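PDB 3AQ1: thermosome subunit from Methanococcoides burtonii, which probably binds and hydrolyses ATP to help unfolded proteins fold, as a group II chaperonin subunit of the TCP-1 family. Local coordinates for residues E62-K67 against V388-E393; R86-T91 against S370-E375. One frame throughout, in Å; residues are numbered along the deposited sequence.

Contact 1: E62-K67 against V388-E393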
ATOM      1  N   GLU A  62      25.930  26.540  -3.090  1.00 66.52           N
ATOM      2  CA  GLU A  62      26.471  27.569  -3.961  1.00 69.52           C
ATOM      3  C   GLU A  62      26.992  28.727  -3.116  1.00 75.37           C
ATOM      4  O   GLU A  62      27.999  29.342  -3.452  1.00 83.29           O
ATOM      5  CB  GLU A  62      25.460  27.984  -5.050  1.00 66.19           C
ATOM      6  CG  GLU A  62      25.533  27.049  -6.299  1.00112.99           C
ATOM      7  CD  GLU A  62      24.297  27.066  -7.208  1.00106.08           C
ATOM      8  OE1 GLU A  62      23.343  27.821  -6.925  1.00116.13           O
ATOM      9  OE2 GLU A  62      24.281  26.314  -8.213  1.00 83.93           O
ATOM     10  N   GLU A  63      26.335  28.989  -1.992  1.00 69.86           N
ATOM     11  CA  GLU A  63      26.885  29.902  -0.998  1.00 63.40           C
ATOM     12  C   GLU A  63      28.252  29.419  -0.506  1.00 68.61           C
ATOM     13  O   GLU A  63      29.248  30.132  -0.639  1.00 80.21           O
ATOM     14  CB  GLU A  63      25.937  30.063   0.193  1.00 64.05           C
ATOM     15  CG  GLU A  63      24.621  30.759  -0.123  1.00 70.15           C
ATOM     16  CD  GLU A  63      23.744  30.915   1.111  1.00 79.56           C
ATOM     17  OE1 GLU A  63      23.989  30.207   2.124  1.00 78.14           O
ATOM     18  OE2 GLU A  63      22.812  31.752   1.064  1.00 80.15           O
ATOM     19  N   LEU A  64      28.294  28.213   0.062  1.00 68.91           N
ATOM     20  CA  LEU A  64      29.537  27.633   0.597  1.00 76.84           C
ATOM     21  C   LEU A  64      30.682  27.542  -0.415  1.00 84.62           C
ATOM     22  O   LEU A  64      31.840  27.363  -0.035  1.00 94.72           O
ATOM     23  CB  LEU A  64      29.305  26.237   1.187  1.00 74.26           C
ATOM     24  CG  LEU A  64      28.472  26.055   2.456  1.00 74.90           C
ATOM     25  CD1 LEU A  64      28.735  24.670   3.027  1.00 64.29           C
ATOM     26  CD2 LEU A  64      28.772  27.139   3.482  1.00 79.01           C
ATOM     27  N   ILE A  65      30.366  27.637  -1.699  1.00 72.91           N
ATOM     28  CA  ILE A  65      31.398  27.606  -2.721  1.00 70.83           C
ATOM     29  C   ILE A  65      31.945  29.020  -2.953  1.00 80.86           C
ATOM     30  O   ILE A  65      33.161  29.230  -2.989  1.00 81.72           O
ATOM     31  CB  ILE A  65      30.864  26.985  -4.023  1.00 67.15           C
ATOM     32  CG1 ILE A  65      30.602  25.499  -3.816  1.00 68.23           C
ATOM     33  CG2 ILE A  65      31.843  27.163  -5.157  1.00 64.26           C
ATOM     34  CD1 ILE A  65      30.131  24.798  -5.066  1.00 69.98           C
ATOM     35  N   MET A  66      31.046  29.990  -3.079  1.00 85.27           N
ATOM     36  CA  MET A  66      31.449  31.387  -3.182  1.00 93.88           C
ATOM     37  C   MET A  66      32.129  31.874  -1.898  1.00101.54           C
ATOM     38  O   MET A  66      32.403  33.066  -1.752  1.00109.24           O
ATOM     39  CB  MET A  66      30.244  32.270  -3.513  1.00 86.97           C
ATOM     40  CG  MET A  66      29.781  32.184  -4.952  1.00 80.73           C
ATOM     41  SD  MET A  66      28.187  32.999  -5.151  1.00107.56           S
ATOM     42  CE  MET A  66      28.005  32.968  -6.935  1.00119.32           C
ATOM     43  N   LYS A  67      32.391  30.949  -0.974  1.00 96.56           N
ATOM     44  CA  LYS A  67      33.108  31.251   0.268  1.00 92.66           C
ATOM     45  C   LYS A  67      34.390  30.438   0.399  1.00 90.90           C
ATOM     46  O   LYS A  67      35.092  30.547   1.406  1.00 93.19           O
ATOM     47  CB  LYS A  67      32.234  30.994   1.501  1.00 93.31           C
ATOM     48  CG  LYS A  67      31.419  32.190   1.977  1.00103.35           C
ATOM     49  CD  LYS A  67      30.906  31.981   3.405  1.00106.60           C
ATOM     50  CE  LYS A  67      32.063  31.715   4.363  1.00109.79           C
ATOM     51  NZ  LYS A  67      31.639  31.682   5.792  1.00106.90           N
ATOM     52  N   VAL A 388      27.582  20.124   6.943  1.00 60.76           N
ATOM     53  CA  VAL A 388      26.552  19.437   7.708  1.00 63.34           C
ATOM     54  C   VAL A 388      25.659  20.434   8.443  1.00 67.87           C
ATOM     55  O   VAL A 388      24.446  20.258   8.544  1.00 65.49           O
ATOM     56  CB  VAL A 388      27.170  18.447   8.697  1.00 56.46           C
ATOM     57  CG1 VAL A 388      26.134  17.985   9.690  1.00 51.92           C
ATOM     58  CG2 VAL A 388      27.740  17.272   7.936  1.00 58.61           C
ATOM     59  N   SER A 389      26.275  21.492   8.943  1.00 74.67           N
ATOM     60  CA  SER A 389      25.540  22.561   9.588  1.00 72.65           C
ATOM     61  C   SER A 389      24.524  23.157   8.610  1.00 68.07           C
ATOM     62  O   SER A 389      23.375  23.414   8.970  1.00 67.31           O
ATOM     63  CB  SER A 389      26.514  23.633  10.092  1.00 68.49           C
ATOM     64  OG  SER A 389      25.846  24.600  10.875  1.00 68.77           O
ATOM     65  N   LYS A 390      24.949  23.368   7.369  1.00 63.10           N
ATOM     66  CA  LYS A 390      24.071  23.953   6.364  1.00 61.96           C
ATOM     67  C   LYS A 390      22.960  22.985   5.976  1.00 64.27           C
ATOM     68  O   LYS A 390      21.854  23.407   5.643  1.00 61.59           O
ATOM     69  CB  LYS A 390      24.862  24.404   5.135  1.00 66.36           C
ATOM     70  CG  LYS A 390      25.603  25.733   5.323  1.00 76.87           C
ATOM     71  CD  LYS A 390      24.630  26.909   5.395  1.00 83.33           C
ATOM     72  CE  LYS A 390      25.349  28.251   5.532  1.00 84.25           C
ATOM     73  NZ  LYS A 390      24.406  29.401   5.354  1.00 82.42           N
ATOM     74  N   PHE A 391      23.245  21.687   6.032  1.00 65.82           N
ATOM     75  CA  PHE A 391      22.219  20.686   5.772  1.00 58.95           C
ATOM     76  C   PHE A 391      21.141  20.850   6.833  1.00 58.89           C
ATOM     77  O   PHE A 391      19.972  21.099   6.519  1.00 58.27           O
ATOM     78  CB  PHE A 391      22.808  19.272   5.805  1.00 49.58           C
ATOM     79  CG  PHE A 391      21.913  18.207   5.206  1.00 38.42           C
ATOM     80  CD1 PHE A 391      20.875  17.667   5.924  1.00 39.98           C
ATOM     81  CD2 PHE A 391      22.147  17.718   3.940  1.00 40.77           C
ATOM     82  CE1 PHE A 391      20.069  16.671   5.379  1.00 42.90           C
ATOM     83  CE2 PHE A 391      21.340  16.723   3.396  1.00 44.26           C
ATOM     84  CZ  PHE A 391      20.307  16.202   4.118  1.00 38.70           C
ATOM     85  N   ALA A 392      21.545  20.739   8.095  1.00 55.98           N
ATOM     86  CA  ALA A 392      20.611  20.878   9.206  1.00 59.37           C
ATOM     87  C   ALA A 392      19.778  22.163   9.106  1.00 57.69           C
ATOM     88  O   ALA A 392      18.663  22.222   9.605  1.00 62.10           O
ATOM     89  CB  ALA A 392      21.350  20.805  10.534  1.00 58.50           C
ATOM     90  N   GLU A 393      20.312  23.183   8.444  1.00 60.00           N
ATOM     91  CA  GLU A 393      19.601  24.451   8.280  1.00 62.61           C
ATOM     92  C   GLU A 393      18.547  24.366   7.190  1.00 62.46           C
ATOM     93  O   GLU A 393      17.507  25.021   7.264  1.00 69.51           O
ATOM     94  CB  GLU A 393      20.566  25.577   7.904  1.00 64.95           C
ATOM     95  CG  GLU A 393      21.499  26.072   8.996  1.00 63.39           C
ATOM     96  CD  GLU A 393      22.137  27.391   8.599  1.00 67.94           C
ATOM     97  OE1 GLU A 393      21.711  27.941   7.558  1.00 72.43           O
ATOM     98  OE2 GLU A 393      23.045  27.874   9.312  1.00 62.27           O
TER
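The carboxylate of Glu63 meets Lys390 through one oxygen alone: OE1 lies 3.4 Å from Lys390 NZ, while nothing from the two segments is laid over either face of the group. The ammonium approaches this oxygen almost end on, with a CD-OE1-NZ angle of about 159°, and the hydrogen bond within the salt bridge is weak. A second flat group, the carboxylate of Glu393 one turn further along the lysine's own helix, also offers its OE1 to Lys390 NZ, but at a long 3.8 Å. NZ thus bridges two carboxylates, which subtend an angle of about 125° at the nitrogen.

The lysine reaches this position by bending early. Its chi2 of -70° folds the chain at CG, after which it runs extended across Glu63 at about a right angle. The bend brings its methylenes against Leu64, both of whose methyls touch CG: Leu64 CD2 is 3.9 Å and CD1 4.0 Å from Lys390 CG. CD2 also touches CE, so the leucine lines the aliphatic part of the chain while the acids take its tip. Leu64 also rests on Ile74 of helix 71-92, and Phe391 touches Leu57 of helix 45-65.

The contact therefore joins the C-terminal end of helix 45-65 to helix 383-394, in the helical equatorial domain of the chaperonin fold. Glu63 OE1 and Glu393 OE1 are 6.3 Å apart, and the ammonium between them probably offsets their mutual repulsion, although the long, weak bonds imply a modest polar grip beside a buried leucine.

Contact 2: R86-T91 against S370-E375; sequences REILET and SLRLSE
Ile88 and Arg372 are brought together by matching first torsions: Ile88 CG1 and Arg372 CG each stand anti to the carbonyl carbon and beside the backbone N, with chi1 at -62° in the isoleucine and -67° in the arginine. In Ile88 this sets CG2 anti to the backbone N, and the extended CG1-CD1 arm carries CD1 to Arg372. The arginine chain then runs extended from CG to NE, so that its methylenes pass at a slant over the isoleucine's branches and its guanidinium is carried on towards Thr91.

Both ends of the isoleucine are used. Ile88 CG2 packs on Arg372 CD at 3.5 Å, and Ile88 CD1 lies 3.7 Å from Arg372 CB, close to the backbone of the arginine's helix. The same CD1 comes within 4.5 Å of Leu373 CD1, a looser apolar contact. Thr91, one turn beyond Ile88, adds its methyl: CG2 is 3.8 Å from Arg372 NH1.

The setting is the largely helical equatorial domain of the group II chaperonin fold, where helix 71-92 and helix 364-378 cross at 128°. Their local axes stay 10.5 Å apart, and the side chains of Ile88 and Arg372 together span most of that distance. Leu373 also packs on Phe391 and Ala392 of helix 383-394, as well as on Lys84 and Cys85 of helix 71-92.

Arg372 NE forms a salt bridge with Glu368 OE2, one turn earlier in the same helix, while the methylenes pack on buried Ile88. The arginine side chain also touches Ile92 and Lys426, and on the other helix Glu90 pairs with Lys357.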
ATOM      1  N   ARG A  86      19.056   9.525   9.194  1.00 69.76           N
ATOM      2  CA  ARG A  86      18.454   8.200   9.264  1.00 75.42           C
ATOM      3  C   ARG A  86      18.562   7.663  10.682  1.00 81.75           C
ATOM      4  O   ARG A  86      17.606   7.098  11.208  1.00 85.36           O
ATOM      5  CB  ARG A  86      19.141   7.262   8.274  1.00 89.18           C
ATOM      6  CG  ARG A  86      18.570   5.854   8.177  1.00104.59           C
ATOM      7  CD  ARG A  86      19.427   5.049   7.201  1.00122.48           C
ATOM      8  NE  ARG A  86      18.971   3.676   6.993  1.00134.00           N
ATOM      9  CZ  ARG A  86      19.588   2.799   6.202  1.00139.20           C
ATOM     10  NH1 ARG A  86      20.687   3.155   5.549  1.00140.43           N
ATOM     11  NH2 ARG A  86      19.112   1.566   6.064  1.00138.18           N
ATOM     12  N   GLU A  87      19.726   7.863  11.304  1.00 83.81           N
ATOM     13  CA  GLU A  87      19.951   7.449  12.689  1.00 78.84           C
ATOM     14  C   GLU A  87      19.067   8.229  13.643  1.00 68.60           C
ATOM     15  O   GLU A  87      18.432   7.662  14.525  1.00 74.31           O
ATOM     16  CB  GLU A  87      21.400   7.675  13.105  1.00 84.76           C
ATOM     17  CG  GLU A  87      22.438   6.859  12.368  1.00 92.53           C
ATOM     18  CD  GLU A  87      23.827   7.160  12.890  1.00 99.85           C
ATOM     19  OE1 GLU A  87      23.972   7.247  14.134  1.00103.36           O
ATOM     20  OE2 GLU A  87      24.760   7.329  12.067  1.00 93.85           O
ATOM     21  N   ILE A  88      19.054   9.543  13.480  1.00 60.44           N
ATOM     22  CA  ILE A  88      18.238  10.388  14.335  1.00 67.10           C
ATOM     23  C   ILE A  88      16.746  10.061  14.220  1.00 76.35           C
ATOM     24  O   ILE A  88      16.025  10.100  15.216  1.00 82.36           O
ATOM     25  CB  ILE A  88      18.461  11.870  14.033  1.00 65.12           C
ATOM     26  CG1 ILE A  88      19.917  12.247  14.303  1.00 64.97           C
ATOM     27  CG2 ILE A  88      17.537  12.721  14.882  1.00 68.31           C
ATOM     28  CD1 ILE A  88      20.195  13.721  14.130  1.00 69.64           C
ATOM     29  N   LEU A  89      16.286   9.740  13.014  1.00 70.22           N
ATOM     30  CA  LEU A  89      14.888   9.376  12.817  1.00 66.14           C
ATOM     31  C   LEU A  89      14.517   8.125  13.595  1.00 79.65           C
ATOM     32  O   LEU A  89      13.527   8.120  14.321  1.00 86.69           O
ATOM     33  CB  LEU A  89      14.570   9.175  11.338  1.00 59.11           C
ATOM     34  CG  LEU A  89      14.207  10.437  10.556  1.00 60.16           C
ATOM     35  CD1 LEU A  89      14.339  10.200   9.059  1.00 61.10           C
ATOM     36  CD2 LEU A  89      12.807  10.920  10.915  1.00 49.74           C
ATOM     37  N   GLU A  90      15.313   7.068  13.446  1.00 85.87           N
ATOM     38  CA  GLU A  90      15.032   5.801  14.119  1.00 87.81           C
ATOM     39  C   GLU A  90      14.930   5.998  15.621  1.00 86.35           C
ATOM     40  O   GLU A  90      14.348   5.179  16.328  1.00 92.84           O
ATOM     41  CB  GLU A  90      16.106   4.765  13.810  1.00 89.89           C
ATOM     42  CG  GLU A  90      15.532   3.414  13.453  1.00106.82           C
ATOM     43  CD  GLU A  90      15.877   3.006  12.036  1.00121.67           C
ATOM     44  OE1 GLU A  90      17.059   3.156  11.654  1.00126.15           O
ATOM     45  OE2 GLU A  90      14.974   2.535  11.308  1.00123.53           O
ATOM     46  N   THR A  91      15.498   7.101  16.091  1.00 82.56           N
ATOM     47  CA  THR A  91      15.491   7.449  17.504  1.00 80.46           C
ATOM     48  C   THR A  91      14.242   8.231  17.914  1.00 74.01           C
ATOM     49  O   THR A  91      13.799   8.121  19.044  1.00 76.70           O
ATOM     50  CB  THR A  91      16.779   8.240  17.888  1.00 79.42           C
ATOM     51  OG1 THR A  91      17.848   7.322  18.170  1.00 73.79           O
ATOM     52  CG2 THR A  91      16.539   9.146  19.103  1.00 79.19           C
ATOM     53  N   SER A 370      16.690  18.960  12.361  1.00 50.09           N
ATOM     54  CA  SER A 370      17.511  20.167  12.263  1.00 42.10           C
ATOM     55  C   SER A 370      18.206  20.485  13.573  1.00 47.81           C
ATOM     56  O   SER A 370      19.404  20.769  13.602  1.00 51.94           O
ATOM     57  CB  SER A 370      16.667  21.355  11.845  1.00 45.84           C
ATOM     58  OG  SER A 370      17.416  22.551  11.941  1.00 53.20           O
ATOM     59  N   LEU A 371      17.445  20.445  14.659  1.00 45.64           N
ATOM     60  CA  LEU A 371      18.003  20.720  15.972  1.00 52.22           C
ATOM     61  C   LEU A 371      19.115  19.731  16.330  1.00 64.62           C
ATOM     62  O   LEU A 371      20.227  20.127  16.662  1.00 72.03           O
ATOM     63  CB  LEU A 371      16.907  20.692  17.030  1.00 58.25           C
ATOM     64  CG  LEU A 371      17.407  20.747  18.471  1.00 72.63           C
ATOM     65  CD1 LEU A 371      17.866  22.161  18.805  1.00 84.93           C
ATOM     66  CD2 LEU A 371      16.335  20.282  19.437  1.00 69.44           C
ATOM     67  N   ARG A 372      18.817  18.441  16.257  1.00 70.48           N
ATOM     68  CA  ARG A 372      19.779  17.423  16.649  1.00 62.25           C
ATOM     69  C   ARG A 372      20.934  17.320  15.683  1.00 63.03           C
ATOM     70  O   ARG A 372      21.974  16.761  16.010  1.00 68.78           O
ATOM     71  CB  ARG A 372      19.107  16.067  16.757  1.00 61.06           C
ATOM     72  CG  ARG A 372      18.108  15.978  17.870  1.00 73.23           C
ATOM     73  CD  ARG A 372      17.238  14.758  17.659  1.00 82.91           C
ATOM     74  NE  ARG A 372      16.273  14.587  18.735  1.00 85.57           N
ATOM     75  CZ  ARG A 372      16.378  13.664  19.679  1.00 88.28           C
ATOM     76  NH1 ARG A 372      17.403  12.821  19.668  1.00 90.01           N
ATOM     77  NH2 ARG A 372      15.454  13.578  20.624  1.00 95.03           N
ATOM     78  N   LEU A 373      20.761  17.847  14.482  1.00 63.20           N
ATOM     79  CA  LEU A 373      21.822  17.732  13.499  1.00 70.83           C
ATOM     80  C   LEU A 373      22.731  18.948  13.598  1.00 76.53           C
ATOM     81  O   LEU A 373      23.866  18.924  13.132  1.00 82.34           O
ATOM     82  CB  LEU A 373      21.250  17.575  12.090  1.00 69.47           C
ATOM     83  CG  LEU A 373      22.253  17.221  10.996  1.00 63.42           C
ATOM     84  CD1 LEU A 373      22.910  15.889  11.308  1.00 57.54           C
ATOM     85  CD2 LEU A 373      21.568  17.200   9.633  1.00 60.73           C
ATOM     86  N   SER A 374      22.217  20.012  14.208  1.00 77.14           N
ATOM     87  CA  SER A 374      23.019  21.198  14.488  1.00 71.91           C
ATOM     88  C   SER A 374      23.854  20.950  15.729  1.00 67.25           C
ATOM     89  O   SER A 374      24.908  21.556  15.910  1.00 70.02           O
ATOM     90  CB  SER A 374      22.142  22.440  14.676  1.00 69.03           C
ATOM     91  OG  SER A 374      21.878  23.069  13.435  1.00 73.79           O
ATOM     92  N   GLU A 375      23.370  20.058  16.586  1.00 69.32           N
ATOM     93  CA  GLU A 375      24.142  19.615  17.734  1.00 86.57           C
ATOM     94  C   GLU A 375      25.297  18.750  17.239  1.00 98.43           C
ATOM     95  O   GLU A 375      26.443  18.916  17.671  1.00104.90           O
ATOM     96  CB  GLU A 375      23.259  18.847  18.724  1.00 90.54           C
ATOM     97  CG  GLU A 375      22.858  19.658  19.951  1.00 98.52           C
ATOM     98  CD  GLU A 375      21.442  19.357  20.432  1.00107.23           C
ATOM     99  OE1 GLU A 375      20.729  18.580  19.763  1.00109.01           O
ATOM    100  OE2 GLU A 375      21.035  19.904  21.478  1.00111.05           O
TER

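Contact 1 and contact 2 lie with their centres 18 Å apart, on the same side of the chain's centre and within the equatorial domain. Each joins an early helix to a late one: helices 45-65 and 71-92 follow each other in the chain, as do 364-378 and 383-394, and the outer members form contact 1 while the inner members form contact 2. The late helices link the two sites directly, since Ser370 OG and Ala392 O are 2.7 Å apart in a probable hydrogen bond, and side chains of the two helices pack together around it. Chain regions separated by nearly 280 residues or more are thereby gathered into one domain.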